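Local coordinates for protein uronate isomerase (PDB 2Q01) that catalyses the interconversion of D-glucuronate with D-fructuronate and of D-galacturonate with D-tagaturonate in uronate breakdown, at residues 100-103 / 104-108; 108-111 / 112-115; 114-117 / 118-122; 140-143 / 144-148; 150-153 / 154-157. One frame throughout, in Å; residues are numbered along the deposited sequence.

From the N-terminal side, interaction 1 unwinds the end of helix 96-105 and interaction 2 turns the chain into helix 114-126; they share Y108 and meet through the rings of F103 and F110. Interaction 3 takes over P114 and S115 and follows the first turns of helix 114-126, where L119 packs back against F103 and F107. Interaction 4 lies within helix 138-149 and returns to interaction 1, with Y141, F142 and I145 around W100. Interaction 5 leaves that helix for helix 156-162, A148 O touching F154. All five are local, so none encloses another; interactions 2 and 3 also face a second subunit.

Interaction 1. Residues 100-103 / 104-108; sequences WRVF and ASHFY
W100 O takes the N-H of A104 at 2.9 Å, an ordinary helical bond, while the indole of W100 turns off to pack on Y141 and on helix 58-63. R101 comes next, and its carbonyl carries two donors: S105 N at 3.0 Å and the hydroxyl S105 OG at 2.9 Å, which arrive from opposite faces of the carbonyl plane. The guanidinium of R101 leads elsewhere, to salt bridges with E98 and D139. V102 O takes a side-chain donor of its own, H106 ND1, at 2.8 Å with an N-H angle of 146°. The imidazole lies alongside the valine, and V102 CG1 comes within 3.7 Å of ND1. With CG of H106 beside its own backbone N (chi1 -72°), the ring folds back over the last turn and presents the ND1 edge to the carbonyl. A leucine in place of H106 would probably leave V102 O without this donor and the end of the turn less firmly tied. F103 closes the segment: its carbonyl accepts H106 N at 3.0 Å, the donor standing well above the carbonyl plane. Its ring runs beside that of F107, CZ to CD1 3.6 Å, with the planes 56° apart, and both phenylalanines pack on L119 of helix 114-126. The whole is a helix C-terminus, with hydroxyl and imidazole donors on carbonyls of the last turn of helix 96-105, before the chain goes on through H106 to a 3-10 segment.

Interaction 2. Residues 108-111 / 112-115; sequences YLFR and GTPS
T113 comes up to F110 obliquely, hydroxyl foremost: OG1 lies near the plane of the phenylalanine ring, at its edge, and 3.4 Å from F110 CB. The same oxygen donates to F110 O at 2.7 Å. T113 N joins it there at 3.1 Å with an N-H angle of 159°, and both donors come from the same face of the carbonyl plane, so one residue grips a single oxygen twice. The hydroxyl is brought over the turn by a chi1 of 71°, which sets OG1 between the backbone N and the carbonyl carbon of T113. These bonds close a type II beta turn from F110 to T113, with G112 at its third position; a side chain there would be jammed against R111 O. A valine instead of T113 would probably leave F110 O with the backbone donor alone and weaken the closure of the turn. The ring edge at F110 CD2, the one nearest the hydroxyl, also meets S115 obliquely, CD2 to CB 4.0 Å, and the ring otherwise packs on L69, M72 and L73 of helix 67-74. R111 sends its side chain out extended, its guanidinium passing with one face over Y108 CB. Beyond that it packs on Y410 of the second subunit and makes a long, weak ion pair with E456 of that chain, while T113 packs on T404 of the same neighbour.

Interaction 3. Residues 114-117 / 118-122; sequences PSWV and WLNHV
W118 N donates to P114 O at 3.0 Å, within the carbonyl plane, one of the regular i to i+4 bonds in the first turn of helix 114-126. The indole of W118 lies back over the same residue. P114 CB stands 3.9 Å from the centroid of its six-membered ring, 20° off the normal, a CH-pi contact over the face, and P114 O also sits over that face toward the rim. A chi1 of -57°, placing CG beside the backbone N, swings the ring toward the start of the helix, where S115 OG approaches CE3 and CZ3. R428 of helix 425-445 adds a cation-pi contact to this indole, and V431 packs on it. Helix 425-445 runs along the flank that W118 shares with H121, whose N-H bonds to V117 O and whose side chain leads off to A427 and D430.

L119 follows with its N-H on S115 O at 3.0 Å, while its side chain packs on F107 and on L69 of helix 67-74.

N120 N bonds to W116 O at 3.2 Å, the donor standing above the carbonyl plane. Across the helix from W118, the indole of W116 spends its NE1 on E453 of the second subunit, leaving its face to N120. The amide crosses the indole with the planes 85° apart and its ND2 leading. That ND2 stands 3.2 Å above the W116 ring, over the centre, with CE2 of W116 the nearest ring atom at 3.3 Å.

Interaction 4. Residues 140-143 / 144-148; sequences DYFD and RITAA
F142 and T146 hold the close part of this contact, one turn apart on helix 138-149, and D140 and R144 the loose one. F142 O accepts twice from T146, in the ordinary helical bond from N at 2.9 Å and from OG1 at 2.7 Å. The amide comes in the carbonyl plane and the hydroxyl well above it. A chi1 of -53° puts OG1 beside the backbone N of T146, pointing back up the helix, where it also lies over one face of the F142 ring, offset toward the rim. That ring packs on A58 and T59 and on P96 and R97.

Y141 and I145 make the other buried pair. I145 N bonds to Y141 O, and the methyl I145 CD1 meets the edge of the tyrosine ring, 4.2 Å from CD2. The ring is held from outside as well: it stacks on F129, meets F123 edge-to-face, and gives its hydroxyl to E131 O.

The side chain of D143 turns away to a salt bridge with R97, though A147 N still bonds to D143 O at 2.9 Å. Between D140 and R144 the ties slacken. The bond from R144 N to D140 O is weak at 3.3 Å. R144 CB lies 3.3 Å from D140 O by its place on the helix; bends at the second and third torsions then bring the guanidinium to the D140 carboxylate. The two side chains cross at a slant, the carboxylate and guanidinium planes 30° apart. What joins them is a long salt bridge, D140 OD1 to R144 NE at 3.9 Å, with OD1 near the guanidinium plane at its edge.

Interaction 5. Residues 150-153 / 154-157; sequences ATDA and FRPR
This is a surface turn, the short link that carries the chain from the end of helix 138-149 to the N-cap of helix 156-162, and its cross-contacts are few and light. T151 meets F154 through its hydroxyl: OG1 sits at the edge of the phenylalanine ring, near its plane, 3.3 Å from CD1. The two side chains lie side by side and point the same way. A chi1 of 74° stands OG1 between the backbone N and the carbonyl carbon of T151, which lets it also bond to A148 O, at the end of the preceding helix. Their backbones are joined by one weak bond, F154 N to T151 O at 3.5 Å. A153 adds its methyl, CB 4.1 Å from F154 CD1. The ring of F154 is further placed by R162, through a cation-pi contact, and by F127, whose ring it meets with the planes about parallel.

R155, at the N-cap position, runs beside D152. Its CG, set beside the backbone N, rests 3.4 Å from D152 O; bends at the second and third torsions then carry the guanidinium on, NE bonding to N52 O. The carboxylate and guanidinium planes stand 57° apart. Their salt bridge is long and rests on charge alone, with D152 OD1 4.0 Å from R155 NH1 and well out of the guanidinium plane.

Interaction 1. Residues 100-103 / 104-108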
# COMPACT_ATOMS: atom_id res chain seq x y z
N TRP B 100 13.69 7.50 -34.70
CA TRP B 100 14.70 7.76 -33.68
C TRP B 100 14.78 9.23 -33.28
O TRP B 100 15.00 9.55 -32.12
CB TRP B 100 16.08 7.28 -34.15
CG TRP B 100 17.13 7.41 -33.09
CD1 TRP B 100 18.04 8.42 -32.96
CD2 TRP B 100 17.35 6.52 -32.00
NE1 TRP B 100 18.82 8.21 -31.85
CE2 TRP B 100 18.42 7.05 -31.24
CE3 TRP B 100 16.76 5.32 -31.58
CZ2 TRP B 100 18.91 6.42 -30.10
CZ3 TRP B 100 17.25 4.70 -30.44
CH2 TRP B 100 18.31 5.25 -29.71
N ARG B 101 14.59 10.12 -34.26
CA ARG B 101 14.58 11.56 -34.03
C ARG B 101 13.45 12.00 -33.09
O ARG B 101 13.66 12.88 -32.25
CB ARG B 101 14.43 12.29 -35.37
CG ARG B 101 15.13 13.64 -35.46
CD ARG B 101 16.55 13.47 -35.98
NE ARG B 101 16.58 12.82 -37.29
CZ ARG B 101 16.57 13.47 -38.45
NH1 ARG B 101 16.52 14.79 -38.49
NH2 ARG B 101 16.60 12.78 -39.59
N VAL B 102 12.28 11.38 -33.23
CA VAL B 102 11.11 11.68 -32.40
C VAL B 102 11.33 11.21 -30.97
O VAL B 102 11.02 11.92 -30.01
CB VAL B 102 9.80 11.07 -32.99
CG1 VAL B 102 8.61 11.31 -32.06
CG2 VAL B 102 9.50 11.66 -34.36
N PHE B 103 11.89 10.01 -30.83
CA PHE B 103 12.25 9.46 -29.52
C PHE B 103 13.28 10.32 -28.80
O PHE B 103 13.13 10.61 -27.60
CB PHE B 103 12.78 8.03 -29.66
CG PHE B 103 13.43 7.51 -28.41
CD1 PHE B 103 12.67 7.24 -27.27
CD2 PHE B 103 14.80 7.29 -28.36
CE1 PHE B 103 13.26 6.77 -26.11
CE2 PHE B 103 15.40 6.81 -27.20
CZ PHE B 103 14.63 6.55 -26.08
N ALA B 104 14.32 10.72 -29.53
CA ALA B 104 15.39 11.54 -28.99
C ALA B 104 14.86 12.88 -28.49
O ALA B 104 15.24 13.33 -27.40
CB ALA B 104 16.45 11.76 -30.04
N SER B 105 13.97 13.49 -29.28
CA SER B 105 13.34 14.77 -28.94
C SER B 105 12.35 14.67 -27.77
O SER B 105 11.91 15.69 -27.23
CB SER B 105 12.62 15.36 -30.15
OG SER B 105 13.52 15.54 -31.23
N HIS B 106 12.02 13.44 -27.40
CA HIS B 106 11.10 13.16 -26.31
C HIS B 106 11.73 12.31 -25.20
O HIS B 106 11.04 11.79 -24.34
CB HIS B 106 9.83 12.48 -26.84
CG HIS B 106 8.94 13.40 -27.61
ND1 HIS B 106 8.83 13.35 -28.98
CD2 HIS B 106 8.12 14.39 -27.20
CE1 HIS B 106 7.97 14.27 -29.38
NE2 HIS B 106 7.53 14.92 -28.32
N PHE B 107 13.06 12.19 -25.24
CA PHE B 107 13.80 11.38 -24.26
C PHE B 107 13.73 11.96 -22.84
O PHE B 107 13.86 11.23 -21.87
CB PHE B 107 15.25 11.18 -24.73
CG PHE B 107 16.05 10.23 -23.87
CD1 PHE B 107 15.56 8.98 -23.54
CD2 PHE B 107 17.32 10.60 -23.41
CE1 PHE B 107 16.30 8.10 -22.74
CE2 PHE B 107 18.07 9.73 -22.62
CZ PHE B 107 17.56 8.48 -22.29
N TYR B 108 13.48 13.27 -22.74
CA TYR B 108 13.27 13.97 -21.46
C TYR B 108 12.09 13.42 -20.63
O TYR B 108 12.06 13.56 -19.41
CB TYR B 108 13.09 15.48 -21.70
CG TYR B 108 11.77 15.87 -22.33
CD1 TYR B 108 11.59 15.79 -23.71
CD2 TYR B 108 10.71 16.33 -21.56
CE1 TYR B 108 10.39 16.14 -24.30
CE2 TYR B 108 9.49 16.68 -22.14
CZ TYR B 108 9.34 16.58 -23.52
OH TYR B 108 8.16 16.92 -24.12

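Interaction 2. Residues 108-111 / 112-115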
# COMPACT_ATOMS: atom_id res chain seq x y z
N TYR B 108 13.48 13.27 -22.74
CA TYR B 108 13.27 13.97 -21.46
C TYR B 108 12.09 13.42 -20.63
O TYR B 108 12.06 13.56 -19.41
CB TYR B 108 13.09 15.48 -21.70
CG TYR B 108 11.77 15.87 -22.33
CD1 TYR B 108 11.59 15.79 -23.71
CD2 TYR B 108 10.71 16.33 -21.56
CE1 TYR B 108 10.39 16.14 -24.30
CE2 TYR B 108 9.49 16.68 -22.14
CZ TYR B 108 9.34 16.58 -23.52
OH TYR B 108 8.16 16.92 -24.12
N LEU B 109 11.13 12.80 -21.31
CA LEU B 109 9.96 12.24 -20.64
C LEU B 109 10.35 11.20 -19.60
O LEU B 109 9.68 11.03 -18.59
CB LEU B 109 9.00 11.63 -21.66
CG LEU B 109 7.80 12.49 -22.06
CD1 LEU B 109 8.11 13.97 -21.87
CD2 LEU B 109 7.39 12.20 -23.50
N PHE B 110 11.45 10.50 -19.86
CA PHE B 110 11.88 9.38 -19.02
C PHE B 110 12.67 9.77 -17.76
O PHE B 110 13.20 8.91 -17.07
CB PHE B 110 12.65 8.37 -19.87
CG PHE B 110 11.84 7.80 -21.00
CD1 PHE B 110 11.95 8.33 -22.29
CD2 PHE B 110 10.96 6.75 -20.78
CE1 PHE B 110 11.20 7.81 -23.34
CE2 PHE B 110 10.21 6.22 -21.83
CZ PHE B 110 10.32 6.75 -23.10
N ARG B 111 12.72 11.07 -17.46
CA ARG B 111 13.33 11.57 -16.23
C ARG B 111 12.64 10.97 -15.00
O ARG B 111 11.44 11.16 -14.80
CB ARG B 111 13.27 13.10 -16.17
CG ARG B 111 14.31 13.79 -17.02
CD ARG B 111 14.02 15.27 -17.20
NE ARG B 111 14.84 15.86 -18.25
CZ ARG B 111 14.85 17.16 -18.57
NH1 ARG B 111 15.63 17.59 -19.55
NH2 ARG B 111 14.07 18.02 -17.93
N GLY B 112 13.40 10.22 -14.20
CA GLY B 112 12.87 9.66 -12.97
C GLY B 112 12.37 8.23 -13.09
O GLY B 112 11.98 7.61 -12.09
N THR B 113 12.38 7.73 -14.32
CA THR B 113 11.87 6.39 -14.62
C THR B 113 13.05 5.43 -14.65
O THR B 113 14.18 5.86 -14.85
CB THR B 113 11.13 6.37 -15.98
OG1 THR B 113 12.06 6.51 -17.05
CG2 THR B 113 10.07 7.46 -16.05
N PRO B 114 12.80 4.12 -14.44
CA PRO B 114 13.90 3.14 -14.55
C PRO B 114 14.51 2.99 -15.95
O PRO B 114 15.63 2.51 -16.08
CB PRO B 114 13.23 1.83 -14.11
CG PRO B 114 11.79 2.03 -14.34
CD PRO B 114 11.54 3.47 -14.06
N SER B 115 13.78 3.42 -16.98
CA SER B 115 14.26 3.40 -18.37
C SER B 115 15.38 4.41 -18.61
O SER B 115 16.17 4.25 -19.54
CB SER B 115 13.11 3.68 -19.34
OG SER B 115 12.29 2.54 -19.48

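Interaction 3. Residues 114-117 / 118-122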
# COMPACT_ATOMS: atom_id res chain seq x y z
N PRO B 114 12.80 4.12 -14.44
CA PRO B 114 13.90 3.14 -14.55
C PRO B 114 14.51 2.99 -15.95
O PRO B 114 15.63 2.51 -16.08
CB PRO B 114 13.23 1.83 -14.11
CG PRO B 114 11.79 2.03 -14.34
CD PRO B 114 11.54 3.47 -14.06
N SER B 115 13.78 3.42 -16.98
CA SER B 115 14.26 3.40 -18.37
C SER B 115 15.38 4.41 -18.61
O SER B 115 16.17 4.25 -19.54
CB SER B 115 13.11 3.68 -19.34
OG SER B 115 12.29 2.54 -19.48
N TRP B 116 15.43 5.46 -17.78
CA TRP B 116 16.53 6.41 -17.78
C TRP B 116 17.80 5.67 -17.37
O TRP B 116 18.84 5.82 -18.00
CB TRP B 116 16.24 7.54 -16.79
CG TRP B 116 17.21 8.69 -16.81
CD1 TRP B 116 17.07 9.86 -17.48
CD2 TRP B 116 18.46 8.78 -16.10
NE1 TRP B 116 18.15 10.68 -17.25
CE2 TRP B 116 19.02 10.04 -16.40
CE3 TRP B 116 19.16 7.92 -15.24
CZ2 TRP B 116 20.25 10.46 -15.88
CZ3 TRP B 116 20.37 8.34 -14.71
CH2 TRP B 116 20.91 9.60 -15.04
N VAL B 117 17.69 4.86 -16.31
CA VAL B 117 18.80 4.08 -15.80
C VAL B 117 19.25 3.00 -16.80
O VAL B 117 20.45 2.89 -17.08
CB VAL B 117 18.47 3.45 -14.41
CG1 VAL B 117 19.61 2.57 -13.93
CG2 VAL B 117 18.20 4.54 -13.37
N TRP B 118 18.31 2.25 -17.37
CA TRP B 118 18.64 1.14 -18.28
C TRP B 118 19.24 1.59 -19.60
O TRP B 118 20.23 1.03 -20.05
CB TRP B 118 17.44 0.23 -18.56
CG TRP B 118 16.78 -0.37 -17.36
CD1 TRP B 118 17.39 -0.84 -16.23
CD2 TRP B 118 15.38 -0.60 -17.18
NE1 TRP B 118 16.45 -1.33 -15.35
CE2 TRP B 118 15.21 -1.19 -15.91
CE3 TRP B 118 14.24 -0.34 -17.97
CZ2 TRP B 118 13.95 -1.54 -15.41
CZ3 TRP B 118 12.99 -0.69 -17.47
CH2 TRP B 118 12.85 -1.28 -16.20
N LEU B 119 18.63 2.60 -20.22
CA LEU B 119 19.09 3.09 -21.52
C LEU B 119 20.42 3.83 -21.44
O LEU B 119 21.24 3.69 -22.35
CB LEU B 119 18.04 3.99 -22.18
CG LEU B 119 16.90 3.33 -22.95
CD1 LEU B 119 15.93 4.41 -23.38
CD2 LEU B 119 17.42 2.56 -24.15
N ASN B 120 20.63 4.59 -20.37
CA ASN B 120 21.92 5.25 -20.17
C ASN B 120 23.05 4.29 -19.82
O ASN B 120 24.20 4.57 -20.10
CB ASN B 120 21.82 6.39 -19.15
CG ASN B 120 21.10 7.62 -19.70
OD1 ASN B 120 21.25 7.98 -20.87
ND2 ASN B 120 20.31 8.27 -18.85
N HIS B 121 22.70 3.15 -19.21
CA HIS B 121 23.63 2.04 -19.03
C HIS B 121 24.01 1.48 -20.40
O HIS B 121 25.19 1.27 -20.66
CB HIS B 121 23.00 0.96 -18.14
CG HIS B 121 23.91 -0.19 -17.81
ND1 HIS B 121 24.27 -0.50 -16.52
CD2 HIS B 121 24.50 -1.13 -18.60
CE1 HIS B 121 25.06 -1.56 -16.52
NE2 HIS B 121 25.22 -1.96 -17.77
N VAL B 122 23.03 1.27 -21.27
CA VAL B 122 23.27 0.75 -22.62
C VAL B 122 24.13 1.73 -23.44
O VAL B 122 25.08 1.33 -24.10
CB VAL B 122 21.95 0.43 -23.36
CG1 VAL B 122 22.21 -0.03 -24.79
CG2 VAL B 122 21.18 -0.65 -22.62

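Interaction 4. Residues 140-143 / 144-148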
# COMPACT_ATOMS: atom_id res chain seq x y z
N ASP B 140 23.67 11.57 -34.61
CA ASP B 140 24.96 11.02 -34.23
C ASP B 140 24.78 9.69 -33.51
O ASP B 140 25.51 8.74 -33.78
CB ASP B 140 25.75 12.02 -33.38
CG ASP B 140 27.13 11.50 -33.00
OD1 ASP B 140 27.90 11.12 -33.90
OD2 ASP B 140 27.44 11.49 -31.79
N TYR B 141 23.81 9.63 -32.59
CA TYR B 141 23.44 8.40 -31.89
C TYR B 141 22.99 7.29 -32.84
O TYR B 141 23.42 6.15 -32.72
CB TYR B 141 22.32 8.66 -30.88
CG TYR B 141 22.76 8.77 -29.44
CD1 TYR B 141 23.22 9.98 -28.92
CD2 TYR B 141 22.67 7.67 -28.58
CE1 TYR B 141 23.61 10.09 -27.59
CE2 TYR B 141 23.06 7.78 -27.25
CZ TYR B 141 23.52 8.99 -26.76
OH TYR B 141 23.90 9.10 -25.44
N PHE B 142 22.12 7.65 -33.80
CA PHE B 142 21.52 6.68 -34.71
C PHE B 142 22.55 5.90 -35.50
O PHE B 142 22.65 4.68 -35.37
CB PHE B 142 20.50 7.33 -35.66
CG PHE B 142 19.76 6.34 -36.52
CD1 PHE B 142 20.15 6.11 -37.84
CD2 PHE B 142 18.69 5.62 -36.01
CE1 PHE B 142 19.47 5.18 -38.63
CE2 PHE B 142 18.00 4.70 -36.79
CZ PHE B 142 18.39 4.48 -38.10
N ASP B 143 23.34 6.61 -36.31
CA ASP B 143 24.27 5.95 -37.22
C ASP B 143 25.52 5.36 -36.54
O ASP B 143 26.15 4.48 -37.11
CB ASP B 143 24.63 6.83 -38.43
CG ASP B 143 24.93 8.27 -38.05
OD1 ASP B 143 24.44 9.17 -38.76
OD2 ASP B 143 25.65 8.50 -37.06
N ARG B 144 25.85 5.83 -35.34
CA ARG B 144 26.93 5.21 -34.56
C ARG B 144 26.51 3.88 -33.93
O ARG B 144 27.34 2.98 -33.79
CB ARG B 144 27.50 6.16 -33.51
CG ARG B 144 28.51 7.15 -34.06
CD ARG B 144 29.71 7.28 -33.14
NE ARG B 144 29.45 8.14 -31.98
CZ ARG B 144 30.05 8.01 -30.80
NH1 ARG B 144 29.74 8.84 -29.81
NH2 ARG B 144 30.94 7.05 -30.59
N ILE B 145 25.24 3.77 -33.55
CA ILE B 145 24.67 2.50 -33.08
C ILE B 145 24.51 1.54 -34.26
O ILE B 145 24.91 0.38 -34.19
CB ILE B 145 23.31 2.70 -32.36
CG1 ILE B 145 23.51 3.36 -30.99
CG2 ILE B 145 22.57 1.37 -32.18
CD1 ILE B 145 22.23 3.94 -30.37
N THR B 146 23.95 2.05 -35.36
CA THR B 146 23.75 1.29 -36.59
C THR B 146 25.07 0.74 -37.15
O THR B 146 25.14 -0.44 -37.52
CB THR B 146 23.02 2.15 -37.65
OG1 THR B 146 21.83 2.70 -37.07
CG2 THR B 146 22.66 1.34 -38.88
N ALA B 147 26.10 1.58 -37.18
CA ALA B 147 27.44 1.16 -37.62
C ALA B 147 28.02 0.08 -36.71
O ALA B 147 28.66 -0.86 -37.20
CB ALA B 147 28.39 2.34 -37.69
N ALA B 148 27.79 0.23 -35.40
CA ALA B 148 28.23 -0.74 -34.40
C ALA B 148 27.53 -2.09 -34.56
O ALA B 148 28.15 -3.13 -34.33
CB ALA B 148 28.03 -0.19 -32.99

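Interaction 5. Residues 150-153 / 154-157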
# COMPACT_ATOMS: atom_id res chain seq x y z
N ALA B 150 26.62 -3.54 -37.26
CA ALA B 150 27.20 -4.25 -38.40
C ALA B 150 28.47 -5.03 -38.04
O ALA B 150 28.82 -5.99 -38.73
CB ALA B 150 27.47 -3.29 -39.55
N THR B 151 29.13 -4.63 -36.96
CA THR B 151 30.39 -5.24 -36.52
C THR B 151 30.18 -6.64 -35.93
O THR B 151 29.06 -7.01 -35.56
CB THR B 151 31.16 -4.36 -35.48
OG1 THR B 151 30.50 -4.41 -34.21
CG2 THR B 151 31.25 -2.91 -35.94
N ASP B 152 31.27 -7.41 -35.86
CA ASP B 152 31.24 -8.79 -35.35
C ASP B 152 31.07 -8.86 -33.83
O ASP B 152 30.69 -9.90 -33.29
CB ASP B 152 32.52 -9.54 -35.75
CG ASP B 152 32.63 -9.77 -37.25
OD1 ASP B 152 31.59 -9.91 -37.93
OD2 ASP B 152 33.78 -9.82 -37.75
N ALA B 153 31.34 -7.74 -33.15
CA ALA B 153 31.27 -7.68 -31.69
C ALA B 153 29.84 -7.48 -31.17
O ALA B 153 29.59 -7.61 -29.97
CB ALA B 153 32.19 -6.57 -31.17
N PHE B 154 28.93 -7.17 -32.08
CA PHE B 154 27.53 -6.94 -31.75
C PHE B 154 26.60 -7.98 -32.39
O PHE B 154 25.40 -7.76 -32.53
CB PHE B 154 27.11 -5.51 -32.11
CG PHE B 154 27.64 -4.47 -31.16
CD1 PHE B 154 28.95 -3.98 -31.28
CD2 PHE B 154 26.83 -3.96 -30.15
CE1 PHE B 154 29.44 -3.01 -30.41
CE2 PHE B 154 27.32 -2.99 -29.27
CZ PHE B 154 28.62 -2.51 -29.40
N ARG B 155 27.16 -9.12 -32.78
CA ARG B 155 26.38 -10.29 -33.16
C ARG B 155 25.78 -10.84 -31.87
O ARG B 155 26.44 -10.80 -30.82
CB ARG B 155 27.27 -11.35 -33.82
CG ARG B 155 27.99 -10.89 -35.08
CD ARG B 155 27.01 -10.56 -36.19
NE ARG B 155 26.68 -11.73 -37.00
CZ ARG B 155 27.12 -11.94 -38.23
NH1 ARG B 155 27.91 -11.05 -38.82
NH2 ARG B 155 26.76 -13.04 -38.88
N PRO B 156 24.52 -11.31 -31.92
CA PRO B 156 23.81 -11.88 -30.77
C PRO B 156 24.63 -12.84 -29.89
O PRO B 156 24.64 -12.67 -28.66
CB PRO B 156 22.63 -12.61 -31.41
CG PRO B 156 22.33 -11.78 -32.62
CD PRO B 156 23.66 -11.28 -33.12
N ARG B 157 25.31 -13.80 -30.50
CA ARG B 157 26.15 -14.76 -29.78
C ARG B 157 27.36 -14.09 -29.13
O ARG B 157 27.74 -14.44 -28.01
CB ARG B 157 26.64 -15.87 -30.71
CG ARG B 157 25.58 -16.87 -31.12
CD ARG B 157 26.19 -17.97 -31.99
NE ARG B 157 25.18 -18.94 -32.41
CZ ARG B 157 25.40 -19.94 -33.25
NH1 ARG B 157 26.60 -20.11 -33.79
NH2 ARG B 157 24.41 -20.76 -33.56